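Local atomic coordinates of transcriptional repressor PagR (Bacillus anthracis, PDB entry 2ZKZ), a protein that represses expression of the pagA and atxA genes as a DNA-binding, dimeric transcription factor of the ArsR family. Residues E15-L20 with N85-G90; L21-H26 with R66-K71; L30-E35 with T45-I50. All coordinates share one frame; numbering follows the deposited sequence.

Contact 1: E15-L20 with N85-G90; sequences EDDAEL and NPKVEG
L20 lays its two methyl branches over K87 and V88, one residue each: CD2 meets CB of K87 at 3.9 Å, and CD1 meets CG2 of V88 at the same distance. With CG anti to the backbone N (chi1 -173°), the leucine fork is carried from helix 14-24 toward the first turn of helix 86-95. The short helical segments run 11.8 Å apart at 44°, so side chains alone bridge them. One turn before L20, D17 crosses the lysine chain at about a right angle. Its OD1 lies alongside the aliphatic end, 3.6 Å from K87 CE, while K87 NZ is 4.5 Å from D17 OD1, too far for a salt bridge. The bend at chi4 directs the ammonium group off the line of the otherwise extended chain. The start of helix 86-95 is fixed locally, since N85 is its N-cap and N85 OD1 accepts from K87 N at 2.9 Å, a bent bond (N-H...O 137°) with the donor tilted slightly from the carbonyl plane. This cap secures the backbone of the same lysine that L20 and D17 touch. The region belongs to the dimer interface, where D17 packs on L30 of the second subunit and K87 on L95 of that subunit. The two terminal helices of the winged-helix fold are thus joined beside the partner chain. Chemically the contact is mainly apolar; D17 OD1 is buried with no hydrogen-bonding partner in the model, and the nearby positive charge of K87 probably offsets part of the cost of burying it.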
ATOM      1  N   GLU A  15     -11.284  -3.780  -3.770  1.00 26.74           N
ATOM      2  CA  GLU A  15     -11.147  -2.416  -4.266  1.00 26.57           C
ATOM      3  C   GLU A  15     -10.797  -1.449  -3.135  1.00 24.78           C
ATOM      4  O   GLU A  15     -10.006  -0.525  -3.338  1.00 23.73           O
ATOM      5  CB  GLU A  15     -12.444  -1.960  -4.943  1.00 28.63           C
ATOM      6  CG  GLU A  15     -12.723  -2.577  -6.309  1.00 33.15           C
ATOM      7  CD  GLU A  15     -12.975  -4.078  -6.265  1.00 36.42           C
ATOM      8  OE1 GLU A  15     -13.627  -4.560  -5.312  1.00 34.83           O
ATOM      9  OE2 GLU A  15     -12.532  -4.773  -7.203  1.00 39.56           O
ATOM     10  N   ASP A  16     -11.397  -1.655  -1.958  1.00 23.46           N
ATOM     11  CA  ASP A  16     -11.125  -0.809  -0.797  1.00 24.01           C
ATOM     12  C   ASP A  16      -9.663  -0.986  -0.392  1.00 22.42           C
ATOM     13  O   ASP A  16      -8.980  -0.018  -0.068  1.00 22.46           O
ATOM     14  CB  ASP A  16     -12.008  -1.186   0.405  1.00 29.07           C
ATOM     15  CG  ASP A  16     -13.417  -0.618   0.321  1.00 31.43           C
ATOM     16  OD1 ASP A  16     -13.585   0.546  -0.104  1.00 30.87           O
ATOM     17  OD2 ASP A  16     -14.362  -1.338   0.715  1.00 32.86           O
ATOM     18  N   ASP A  17      -9.186  -2.228  -0.400  1.00 22.06           N
ATOM     19  CA  ASP A  17      -7.791  -2.488  -0.051  1.00 23.59           C
ATOM     20  C   ASP A  17      -6.833  -1.837  -1.050  1.00 20.29           C
ATOM     21  O   ASP A  17      -5.822  -1.253  -0.655  1.00 21.31           O
ATOM     22  CB  ASP A  17      -7.519  -3.992   0.026  1.00 24.19           C
ATOM     23  CG  ASP A  17      -8.315  -4.670   1.129  1.00 30.75           C
ATOM     24  OD1 ASP A  17      -8.565  -4.024   2.172  1.00 27.44           O
ATOM     25  OD2 ASP A  17      -8.675  -5.853   0.957  1.00 34.97           O
ATOM     26  N   ALA A  18      -7.137  -1.942  -2.341  1.00 20.46           N
ATOM     27  CA  ALA A  18      -6.297  -1.327  -3.376  1.00 21.61           C
ATOM     28  C   ALA A  18      -6.280   0.196  -3.225  1.00 22.85           C
ATOM     29  O   ALA A  18      -5.232   0.842  -3.349  1.00 21.56           O
ATOM     30  CB  ALA A  18      -6.811  -1.705  -4.771  1.00 23.04           C
ATOM     31  N   GLU A  19      -7.456   0.761  -2.970  1.00 23.63           N
ATOM     32  CA  GLU A  19      -7.617   2.203  -2.796  1.00 24.20           C
ATOM     33  C   GLU A  19      -6.884   2.686  -1.535  1.00 22.74           C
ATOM     34  O   GLU A  19      -6.364   3.799  -1.503  1.00 22.87           O
ATOM     35  CB  GLU A  19      -9.117   2.548  -2.730  1.00 26.64           C
ATOM     36  CG  GLU A  19      -9.453   4.029  -2.529  1.00 29.38           C
ATOM     37  CD  GLU A  19      -8.903   4.922  -3.627  1.00 32.67           C
ATOM     38  OE1 GLU A  19      -8.531   4.399  -4.697  1.00 34.05           O
ATOM     39  OE2 GLU A  19      -8.853   6.155  -3.426  1.00 35.13           O
ATOM     40  N   LEU A  20      -6.837   1.846  -0.506  1.00 20.92           N
ATOM     41  CA  LEU A  20      -6.138   2.188   0.736  1.00 22.09           C
ATOM     42  C   LEU A  20      -4.640   2.314   0.457  1.00 22.29           C
ATOM     43  O   LEU A  20      -3.989   3.258   0.894  1.00 20.33           O
ATOM     44  CB  LEU A  20      -6.356   1.105   1.808  1.00 24.04           C
ATOM     45  CG  LEU A  20      -5.811   1.403   3.212  1.00 26.46           C
ATOM     46  CD1 LEU A  20      -6.622   2.550   3.834  1.00 27.61           C
ATOM     47  CD2 LEU A  20      -5.913   0.165   4.091  1.00 27.48           C
ATOM     48  N   ASN A  85      -8.139   2.856  11.622  1.00 34.28           N
ATOM     49  CA  ASN A  85      -8.240   1.684  10.754  1.00 33.36           C
ATOM     50  C   ASN A  85      -7.096   0.740  11.105  1.00 34.44           C
ATOM     51  O   ASN A  85      -5.919   1.094  10.981  1.00 33.82           O
ATOM     52  CB  ASN A  85      -8.127   2.089   9.284  1.00 34.43           C
ATOM     53  CG  ASN A  85      -8.479   0.955   8.334  1.00 34.83           C
ATOM     54  OD1 ASN A  85      -8.053  -0.185   8.520  1.00 33.11           O
ATOM     55  ND2 ASN A  85      -9.256   1.268   7.306  1.00 34.78           N
ATOM     56  N   PRO A  86      -7.428  -0.477  11.557  1.00 33.76           N
ATOM     57  CA  PRO A  86      -6.443  -1.491  11.939  1.00 34.10           C
ATOM     58  C   PRO A  86      -5.445  -1.798  10.823  1.00 32.49           C
ATOM     59  O   PRO A  86      -4.257  -2.003  11.080  1.00 31.24           O
ATOM     60  CB  PRO A  86      -7.307  -2.707  12.269  1.00 35.94           C
ATOM     61  CG  PRO A  86      -8.608  -2.104  12.697  1.00 37.74           C
ATOM     62  CD  PRO A  86      -8.797  -1.007  11.685  1.00 36.22           C
ATOM     63  N   LYS A  87      -5.931  -1.829   9.584  1.00 31.24           N
ATOM     64  CA  LYS A  87      -5.066  -2.129   8.447  1.00 32.00           C
ATOM     65  C   LYS A  87      -3.975  -1.075   8.264  1.00 29.92           C
ATOM     66  O   LYS A  87      -2.820  -1.405   7.968  1.00 27.71           O
ATOM     67  CB  LYS A  87      -5.895  -2.254   7.166  1.00 34.12           C
ATOM     68  CG  LYS A  87      -6.820  -3.459   7.132  1.00 35.85           C
ATOM     69  CD  LYS A  87      -7.404  -3.650   5.734  1.00 40.03           C
ATOM     70  CE  LYS A  87      -8.245  -4.916   5.632  1.00 40.14           C
ATOM     71  NZ  LYS A  87      -9.443  -4.857   6.510  1.00 43.73           N
ATOM     72  N   VAL A  88      -4.342   0.189   8.445  1.00 28.40           N
ATOM     73  CA  VAL A  88      -3.387   1.283   8.313  1.00 27.72           C
ATOM     74  C   VAL A  88      -2.292   1.157   9.361  1.00 27.17           C
ATOM     75  O   VAL A  88      -1.109   1.261   9.046  1.00 25.15           O
ATOM     76  CB  VAL A  88      -4.074   2.659   8.467  1.00 25.20           C
ATOM     77  CG1 VAL A  88      -3.030   3.769   8.425  1.00 26.92           C
ATOM     78  CG2 VAL A  88      -5.091   2.848   7.360  1.00 24.58           C
ATOM     79  N   GLU A  89      -2.683   0.930  10.609  1.00 30.47           N
ATOM     80  CA  GLU A  89      -1.695   0.785  11.678  1.00 33.31           C
ATOM     81  C   GLU A  89      -0.804  -0.419  11.395  1.00 31.77           C
ATOM     82  O   GLU A  89       0.415  -0.352  11.550  1.00 29.37           O
ATOM     83  CB  GLU A  89      -2.378   0.601  13.039  1.00 37.04           C
ATOM     84  CG  GLU A  89      -1.387   0.389  14.176  1.00 43.70           C
ATOM     85  CD  GLU A  89      -2.055   0.302  15.537  1.00 49.41           C
ATOM     86  OE1 GLU A  89      -2.984  -0.520  15.695  1.00 52.49           O
ATOM     87  OE2 GLU A  89      -1.644   1.050  16.453  1.00 50.02           O
ATOM     88  N   GLY A  90      -1.424  -1.517  10.972  1.00 32.50           N
ATOM     89  CA  GLY A  90      -0.667  -2.719  10.670  1.00 29.96           C
ATOM     90  C   GLY A  90       0.368  -2.498   9.579  1.00 29.55           C
ATOM     91  O   GLY A  90       1.498  -2.970   9.683  1.00 28.83           O
TER

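Contact 2: L21-H26 with R66-K71; sequences LKTMAH and RGKVLK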
ATOM      1  N   LEU A  21      -4.094   1.355  -0.280  1.00 22.33           N
ATOM      2  CA  LEU A  21      -2.674   1.397  -0.599  1.00 21.74           C
ATOM      3  C   LEU A  21      -2.382   2.595  -1.501  1.00 19.54           C
ATOM      4  O   LEU A  21      -1.382   3.277  -1.320  1.00 20.77           O
ATOM      5  CB  LEU A  21      -2.240   0.095  -1.283  1.00 20.55           C
ATOM      6  CG  LEU A  21      -2.453  -1.212  -0.508  1.00 21.29           C
ATOM      7  CD1 LEU A  21      -1.884  -2.380  -1.334  1.00 23.18           C
ATOM      8  CD2 LEU A  21      -1.768  -1.149   0.847  1.00 23.72           C
ATOM      9  N   LYS A  22      -3.263   2.855  -2.462  1.00 19.91           N
ATOM     10  CA  LYS A  22      -3.072   3.982  -3.369  1.00 21.75           C
ATOM     11  C   LYS A  22      -3.022   5.310  -2.608  1.00 23.41           C
ATOM     12  O   LYS A  22      -2.174   6.158  -2.878  1.00 20.23           O
ATOM     13  CB  LYS A  22      -4.197   4.026  -4.402  1.00 25.89           C
ATOM     14  CG  LYS A  22      -4.064   5.161  -5.421  1.00 29.52           C
ATOM     15  CD  LYS A  22      -5.327   5.291  -6.269  1.00 34.48           C
ATOM     16  CE  LYS A  22      -5.232   6.454  -7.249  1.00 37.02           C
ATOM     17  NZ  LYS A  22      -4.189   6.191  -8.277  1.00 40.38           N
ATOM     18  N   THR A  23      -3.925   5.473  -1.643  1.00 21.80           N
ATOM     19  CA  THR A  23      -3.991   6.696  -0.854  1.00 22.10           C
ATOM     20  C   THR A  23      -2.760   6.896   0.030  1.00 22.57           C
ATOM     21  O   THR A  23      -2.368   8.029   0.300  1.00 24.06           O
ATOM     22  CB  THR A  23      -5.277   6.722   0.016  1.00 22.71           C
ATOM     23  OG1 THR A  23      -6.418   6.504  -0.823  1.00 19.95           O
ATOM     24  CG2 THR A  23      -5.440   8.083   0.708  1.00 23.83           C
HETATM   25  N   MSE A  24      -2.154   5.802   0.483  1.00 20.70           N
HETATM   26  CA  MSE A  24      -0.949   5.872   1.323  1.00 23.67           C
HETATM   27  C   MSE A  24       0.339   5.898   0.495  1.00 23.44           C
HETATM   28  O   MSE A  24       1.420   6.141   1.034  1.00 26.53           O
HETATM   29  CB  MSE A  24      -0.861   4.647   2.252  1.00 24.93           C
HETATM   30  CG  MSE A  24      -2.019   4.437   3.230  1.00 24.82           C
HETATM   31 SE   MSE A  24      -1.809   2.762   4.222  1.00 32.74          SE
HETATM   32  CE  MSE A  24      -0.249   3.239   5.255  1.00 25.28           C
ATOM     33  N   ALA A  25       0.229   5.657  -0.809  1.00 22.34           N
ATOM     34  CA  ALA A  25       1.404   5.583  -1.682  1.00 22.52           C
ATOM     35  C   ALA A  25       2.132   6.882  -2.041  1.00 24.32           C
ATOM     36  O   ALA A  25       2.410   7.139  -3.209  1.00 23.88           O
ATOM     37  CB  ALA A  25       1.036   4.819  -2.967  1.00 23.36           C
ATOM     38  N   HIS A  26       2.465   7.675  -1.029  1.00 24.16           N
ATOM     39  CA  HIS A  26       3.170   8.943  -1.203  1.00 26.13           C
ATOM     40  C   HIS A  26       4.093   9.092   0.006  1.00 26.15           C
ATOM     41  O   HIS A  26       3.657   8.923   1.142  1.00 25.14           O
ATOM     42  CB  HIS A  26       2.169  10.109  -1.229  1.00 28.52           C
ATOM     43  CG  HIS A  26       1.214  10.064  -2.381  1.00 32.29           C
ATOM     44  ND1 HIS A  26       1.483  10.656  -3.596  1.00 34.92           N
ATOM     45  CD2 HIS A  26       0.010   9.459  -2.517  1.00 31.45           C
ATOM     46  CE1 HIS A  26       0.488  10.416  -4.431  1.00 33.22           C
ATOM     47  NE2 HIS A  26      -0.418   9.691  -3.802  1.00 33.09           N
ATOM     48  N   ARG A  66      -8.196  11.746   4.684  1.00 27.45           N
ATOM     49  CA  ARG A  66      -9.342  11.714   5.586  1.00 29.63           C
ATOM     50  C   ARG A  66     -10.483  10.818   5.123  1.00 28.93           C
ATOM     51  O   ARG A  66     -10.979  10.955   4.009  1.00 29.24           O
ATOM     52  CB  ARG A  66      -9.899  13.127   5.822  1.00 31.86           C
ATOM     53  CG  ARG A  66     -11.209  13.090   6.605  1.00 35.60           C
ATOM     54  CD  ARG A  66     -11.799  14.457   6.923  1.00 40.52           C
ATOM     55  NE  ARG A  66     -12.145  15.225   5.732  1.00 41.93           N
ATOM     56  CZ  ARG A  66     -11.352  16.139   5.190  1.00 41.79           C
ATOM     57  NH1 ARG A  66     -10.171  16.392   5.736  1.00 44.77           N
ATOM     58  NH2 ARG A  66     -11.741  16.802   4.111  1.00 44.17           N
ATOM     59  N   GLY A  67     -10.909   9.911   5.995  1.00 28.00           N
ATOM     60  CA  GLY A  67     -12.015   9.034   5.657  1.00 28.38           C
ATOM     61  C   GLY A  67     -11.603   7.700   5.070  1.00 30.93           C
ATOM     62  O   GLY A  67     -12.396   6.764   5.032  1.00 32.32           O
ATOM     63  N   LYS A  68     -10.363   7.608   4.606  1.00 30.71           N
ATOM     64  CA  LYS A  68      -9.874   6.368   4.021  1.00 30.54           C
ATOM     65  C   LYS A  68      -8.705   5.834   4.830  1.00 29.01           C
ATOM     66  O   LYS A  68      -8.668   4.661   5.183  1.00 31.53           O
ATOM     67  CB  LYS A  68      -9.416   6.604   2.578  1.00 32.90           C
ATOM     68  CG  LYS A  68     -10.529   6.956   1.602  1.00 35.28           C
ATOM     69  CD  LYS A  68      -9.975   7.176   0.198  1.00 35.81           C
ATOM     70  CE  LYS A  68     -11.086   7.493  -0.788  1.00 37.74           C
ATOM     71  NZ  LYS A  68     -10.544   7.809  -2.134  1.00 39.32           N
ATOM     72  N   VAL A  69      -7.755   6.711   5.124  1.00 26.30           N
ATOM     73  CA  VAL A  69      -6.562   6.326   5.860  1.00 26.24           C
ATOM     74  C   VAL A  69      -6.538   6.907   7.269  1.00 28.06           C
ATOM     75  O   VAL A  69      -6.107   6.245   8.217  1.00 28.20           O
ATOM     76  CB  VAL A  69      -5.299   6.802   5.105  1.00 26.05           C
ATOM     77  CG1 VAL A  69      -4.050   6.453   5.887  1.00 23.16           C
ATOM     78  CG2 VAL A  69      -5.268   6.183   3.718  1.00 25.30           C
ATOM     79  N   LEU A  70      -7.014   8.143   7.395  1.00 27.50           N
ATOM     80  CA  LEU A  70      -7.020   8.851   8.670  1.00 27.47           C
ATOM     81  C   LEU A  70      -8.412   9.254   9.145  1.00 27.50           C
ATOM     82  O   LEU A  70      -9.347   9.403   8.351  1.00 25.13           O
ATOM     83  CB  LEU A  70      -6.157  10.112   8.555  1.00 28.53           C
ATOM     84  CG  LEU A  70      -4.672  10.076   8.937  1.00 30.86           C
ATOM     85  CD1 LEU A  70      -4.092   8.702   8.774  1.00 28.63           C
ATOM     86  CD2 LEU A  70      -3.927  11.102   8.098  1.00 29.24           C
ATOM     87  N   LYS A  71      -8.530   9.437  10.455  1.00 24.89           N
ATOM     88  CA  LYS A  71      -9.784   9.850  11.060  1.00 27.13           C
ATOM     89  C   LYS A  71      -9.653  11.296  11.538  1.00 26.66           C
ATOM     90  O   LYS A  71      -8.672  11.654  12.192  1.00 25.70           O
ATOM     91  CB  LYS A  71     -10.115   8.949  12.254  1.00 30.17           C
ATOM     92  CG  LYS A  71     -11.496   9.192  12.841  1.00 32.84           C
ATOM     93  CD  LYS A  71     -11.775   8.257  14.000  1.00 38.89           C
ATOM     94  CE  LYS A  71     -13.270   8.143  14.264  1.00 38.68           C
ATOM     95  NZ  LYS A  71     -13.926   9.479  14.266  1.00 41.49           N
TER
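Apolar packing without cross-segment hydrogen bonds joins the C-terminal end of helix 14-24 to the loop between helix 55-65 and strand 71-75. V69 carries it, and both of its methyl groups touch the helix. CG2 touches two neighbours, 3.6 Å from T23 CG2 and 3.7 Å from M24 CG, while V69 CG1 reaches the same selenomethionine CG at 3.9 Å. The T23 and V69 side chains lie alongside one another, pointing opposite ways. In the threonine, chi1 of -54° sets OG1 beside the backbone N, where it hydrogen-bonds to E19 O one turn earlier, and leaves CG2 anti to that N, facing the valine. At the more open margin, the extended chain of K68 crosses T23 at about a right angle, with K68 CD 3.8 Å from T23 OG1; its NZ continues to a salt bridge with E19. The polar ends on this side are therefore both tied to E19, and the valine side remains apolar. V69 also packs on V33 of helix 27-39 and V88 of helix 86-95, so the loop residue is wedged among three helices just before the chain enters strand 71-75, the first strand of the β-hairpin wing.

Contact 3: L30-E35 with T45-I50; sequences LKIVNE and TQIIQI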
ATOM      1  N   LEU A  30       3.148   8.736   4.005  1.00 24.28           N
ATOM      2  CA  LEU A  30       3.615   7.669   4.881  1.00 24.83           C
ATOM      3  C   LEU A  30       4.226   8.306   6.133  1.00 24.59           C
ATOM      4  O   LEU A  30       4.099   7.769   7.229  1.00 25.23           O
ATOM      5  CB  LEU A  30       4.634   6.776   4.160  1.00 23.25           C
ATOM      6  CG  LEU A  30       4.028   5.884   3.065  1.00 25.10           C
ATOM      7  CD1 LEU A  30       5.132   5.117   2.327  1.00 24.10           C
ATOM      8  CD2 LEU A  30       3.034   4.910   3.699  1.00 21.93           C
ATOM      9  N   LYS A  31       4.882   9.452   5.967  1.00 25.76           N
ATOM     10  CA  LYS A  31       5.472  10.158   7.101  1.00 28.58           C
ATOM     11  C   LYS A  31       4.374  10.571   8.070  1.00 25.28           C
ATOM     12  O   LYS A  31       4.510  10.414   9.278  1.00 27.25           O
ATOM     13  CB  LYS A  31       6.198  11.424   6.651  1.00 31.72           C
ATOM     14  CG  LYS A  31       7.603  11.216   6.146  1.00 40.98           C
ATOM     15  CD  LYS A  31       8.466  12.437   6.475  1.00 43.66           C
ATOM     16  CE  LYS A  31       8.539  12.646   7.988  1.00 46.71           C
ATOM     17  NZ  LYS A  31       9.467  13.741   8.389  1.00 47.19           N
ATOM     18  N   ILE A  32       3.295  11.126   7.530  1.00 26.53           N
ATOM     19  CA  ILE A  32       2.175  11.563   8.354  1.00 25.09           C
ATOM     20  C   ILE A  32       1.615  10.384   9.146  1.00 26.31           C
ATOM     21  O   ILE A  32       1.411  10.480  10.355  1.00 25.50           O
ATOM     22  CB  ILE A  32       1.063  12.193   7.481  1.00 26.35           C
ATOM     23  CG1 ILE A  32       1.571  13.505   6.882  1.00 26.07           C
ATOM     24  CG2 ILE A  32      -0.204  12.409   8.303  1.00 25.38           C
ATOM     25  CD1 ILE A  32       0.595  14.183   5.909  1.00 27.72           C
ATOM     26  N   VAL A  33       1.376   9.264   8.473  1.00 24.20           N
ATOM     27  CA  VAL A  33       0.845   8.094   9.166  1.00 24.70           C
ATOM     28  C   VAL A  33       1.799   7.611  10.255  1.00 24.37           C
ATOM     29  O   VAL A  33       1.370   7.268  11.363  1.00 24.31           O
ATOM     30  CB  VAL A  33       0.566   6.932   8.182  1.00 23.74           C
ATOM     31  CG1 VAL A  33       0.101   5.700   8.952  1.00 25.14           C
ATOM     32  CG2 VAL A  33      -0.486   7.355   7.175  1.00 22.96           C
ATOM     33  N   ASN A  34       3.091   7.571   9.945  1.00 24.85           N
ATOM     34  CA  ASN A  34       4.081   7.136  10.930  1.00 26.86           C
ATOM     35  C   ASN A  34       4.028   8.047  12.169  1.00 27.26           C
ATOM     36  O   ASN A  34       4.056   7.578  13.305  1.00 26.25           O
ATOM     37  CB  ASN A  34       5.489   7.187  10.329  1.00 30.36           C
ATOM     38  CG  ASN A  34       6.521   6.521  11.221  1.00 34.61           C
ATOM     39  OD1 ASN A  34       7.548   7.112  11.558  1.00 36.96           O
ATOM     40  ND2 ASN A  34       6.250   5.282  11.608  1.00 35.69           N
ATOM     41  N   GLU A  35       3.948   9.354  11.937  1.00 27.00           N
ATOM     42  CA  GLU A  35       3.890  10.315  13.038  1.00 29.05           C
ATOM     43  C   GLU A  35       2.648  10.120  13.909  1.00 28.78           C
ATOM     44  O   GLU A  35       2.723  10.212  15.137  1.00 28.80           O
ATOM     45  CB  GLU A  35       3.918  11.745  12.499  1.00 29.12           C
ATOM     46  CG  GLU A  35       5.245  12.177  11.905  1.00 31.34           C
ATOM     47  CD  GLU A  35       6.398  12.080  12.889  1.00 35.69           C
ATOM     48  OE1 GLU A  35       6.202  12.378  14.086  1.00 36.90           O
ATOM     49  OE2 GLU A  35       7.513  11.723  12.460  1.00 37.90           O
ATOM     50  N   THR A  45      -1.245  21.987  12.683  1.00 29.30           N
ATOM     51  CA  THR A  45      -0.058  22.757  13.027  1.00 30.24           C
ATOM     52  C   THR A  45       1.089  21.869  13.506  1.00 30.57           C
ATOM     53  O   THR A  45       2.242  22.096  13.150  1.00 28.49           O
ATOM     54  CB  THR A  45      -0.382  23.813  14.101  1.00 32.06           C
ATOM     55  OG1 THR A  45      -1.441  24.657  13.628  1.00 32.15           O
ATOM     56  CG2 THR A  45       0.843  24.671  14.392  1.00 33.51           C
ATOM     57  N   GLN A  46       0.770  20.859  14.313  1.00 29.18           N
ATOM     58  CA  GLN A  46       1.781  19.929  14.804  1.00 29.81           C
ATOM     59  C   GLN A  46       2.365  19.138  13.634  1.00 29.62           C
ATOM     60  O   GLN A  46       3.554  18.825  13.612  1.00 30.93           O
ATOM     61  CB  GLN A  46       1.170  18.958  15.811  1.00 29.19           C
ATOM     62  CG  GLN A  46       0.787  19.592  17.141  1.00 29.83           C
ATOM     63  CD  GLN A  46       0.015  18.642  18.026  1.00 29.18           C
ATOM     64  OE1 GLN A  46      -1.084  18.214  17.679  1.00 30.31           O
ATOM     65  NE2 GLN A  46       0.587  18.304  19.178  1.00 30.73           N
ATOM     66  N   ILE A  47       1.518  18.816  12.665  1.00 29.32           N
ATOM     67  CA  ILE A  47       1.944  18.064  11.490  1.00 30.17           C
ATOM     68  C   ILE A  47       2.821  18.928  10.587  1.00 31.35           C
ATOM     69  O   ILE A  47       3.855  18.483  10.096  1.00 31.51           O
ATOM     70  CB  ILE A  47       0.719  17.556  10.689  1.00 27.67           C
ATOM     71  CG1 ILE A  47      -0.037  16.512  11.520  1.00 25.93           C
ATOM     72  CG2 ILE A  47       1.176  16.967   9.358  1.00 29.01           C
ATOM     73  CD1 ILE A  47      -1.354  16.043  10.914  1.00 24.28           C
ATOM     74  N   ILE A  48       2.398  20.166  10.363  1.00 34.84           N
ATOM     75  CA  ILE A  48       3.168  21.082   9.530  1.00 37.36           C
ATOM     76  C   ILE A  48       4.558  21.290  10.128  1.00 38.68           C
ATOM     77  O   ILE A  48       5.554  21.301   9.406  1.00 39.96           O
ATOM     78  CB  ILE A  48       2.456  22.445   9.409  1.00 38.68           C
ATOM     79  CG1 ILE A  48       1.206  22.290   8.541  1.00 38.51           C
ATOM     80  CG2 ILE A  48       3.407  23.496   8.833  1.00 40.15           C
ATOM     81  CD1 ILE A  48       0.306  23.508   8.535  1.00 40.84           C
ATOM     82  N   GLN A  49       4.627  21.433  11.447  1.00 39.02           N
ATOM     83  CA  GLN A  49       5.906  21.650  12.115  1.00 43.12           C
ATOM     84  C   GLN A  49       6.785  20.400  12.149  1.00 44.51           C
ATOM     85  O   GLN A  49       8.013  20.506  12.173  1.00 44.74           O
ATOM     86  CB  GLN A  49       5.679  22.181  13.539  1.00 44.23           C
ATOM     87  CG  GLN A  49       4.818  23.449  13.581  1.00 46.96           C
ATOM     88  CD  GLN A  49       4.868  24.169  14.918  1.00 47.27           C
ATOM     89  OE1 GLN A  49       4.701  23.562  15.975  1.00 50.30           O
ATOM     90  NE2 GLN A  49       5.086  25.477  14.873  1.00 49.69           N
ATOM     91  N   ILE A  50       6.169  19.219  12.155  1.00 44.40           N
ATOM     92  CA  ILE A  50       6.934  17.974  12.167  1.00 44.16           C
ATOM     93  C   ILE A  50       7.501  17.675  10.781  1.00 43.83           C
ATOM     94  O   ILE A  50       8.665  17.292  10.644  1.00 43.54           O
ATOM     95  CB  ILE A  50       6.072  16.773  12.605  1.00 44.51           C
ATOM     96  CG1 ILE A  50       5.780  16.858  14.103  1.00 45.12           C
ATOM     97  CG2 ILE A  50       6.786  15.467  12.279  1.00 45.88           C
ATOM     98  CD1 ILE A  50       4.945  15.705  14.625  1.00 45.12           C
TER
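The carboxylate of E35 lies against I50, while its OE2 is held by a salt bridge to K38 one turn farther along the same helix. This is where helix 27-39 meets helix 44-51, the first helix of the predicted helix-turn-helix motif in the winged-helix fold. The acid and the isoleucine cross obliquely. I50 CG2 comes up to E35 CD at 3.5 Å, and OE1 of E35 faces two methyls of I50 that lie on the same side of it, CG2 and CD1, each at 3.6 Å. A bend at chi2 (-58°) folds the glutamate back, laying the carboxylate across the isoleucine branches. I50 covers part of the acid group with hydrocarbon, and the charge of K38 probably offsets that of the carboxylate. The short helical segments cross at 118° with their axes 11.0 Å apart, a separation spanned at the backbone's closest point by I32 and I47. These two meet more loosely: I32 CG1 and I47 CG2 are 4.3 Å apart, and helix 55-65, the second helix of the motif, packs against both residues, M65 on I32 and V58 on I47. L42 of strand 42-43 adds to the apolar cover by touching E35, I47 and I50. K31 NZ approaches the carbonyl oxygen of I50 without bonding to it, the two atoms lying 4.3 Å apart.

In the fold
Contacts 1 and 2 share helix 14-24, and their centres lie 8 Å apart; contact 3 lies across the chain's centre, about 19 Å from contact 1 and 14 Å from contact 2. Along the chain they are nested, with contact 3 inside the loop closed by contact 2, and contact 2 inside that closed by contact 1. E19 and K68 link the first two by a salt bridge, while V33 on helix 27-39 packs on both V88 and V69, connecting them to contact 3. One continuous core therefore runs from the terminal helices to the predicted helix-turn-helix, and all three contacts touch the second subunit, consistent with a repressor whose DNA-binding elements are positioned by dimerisation.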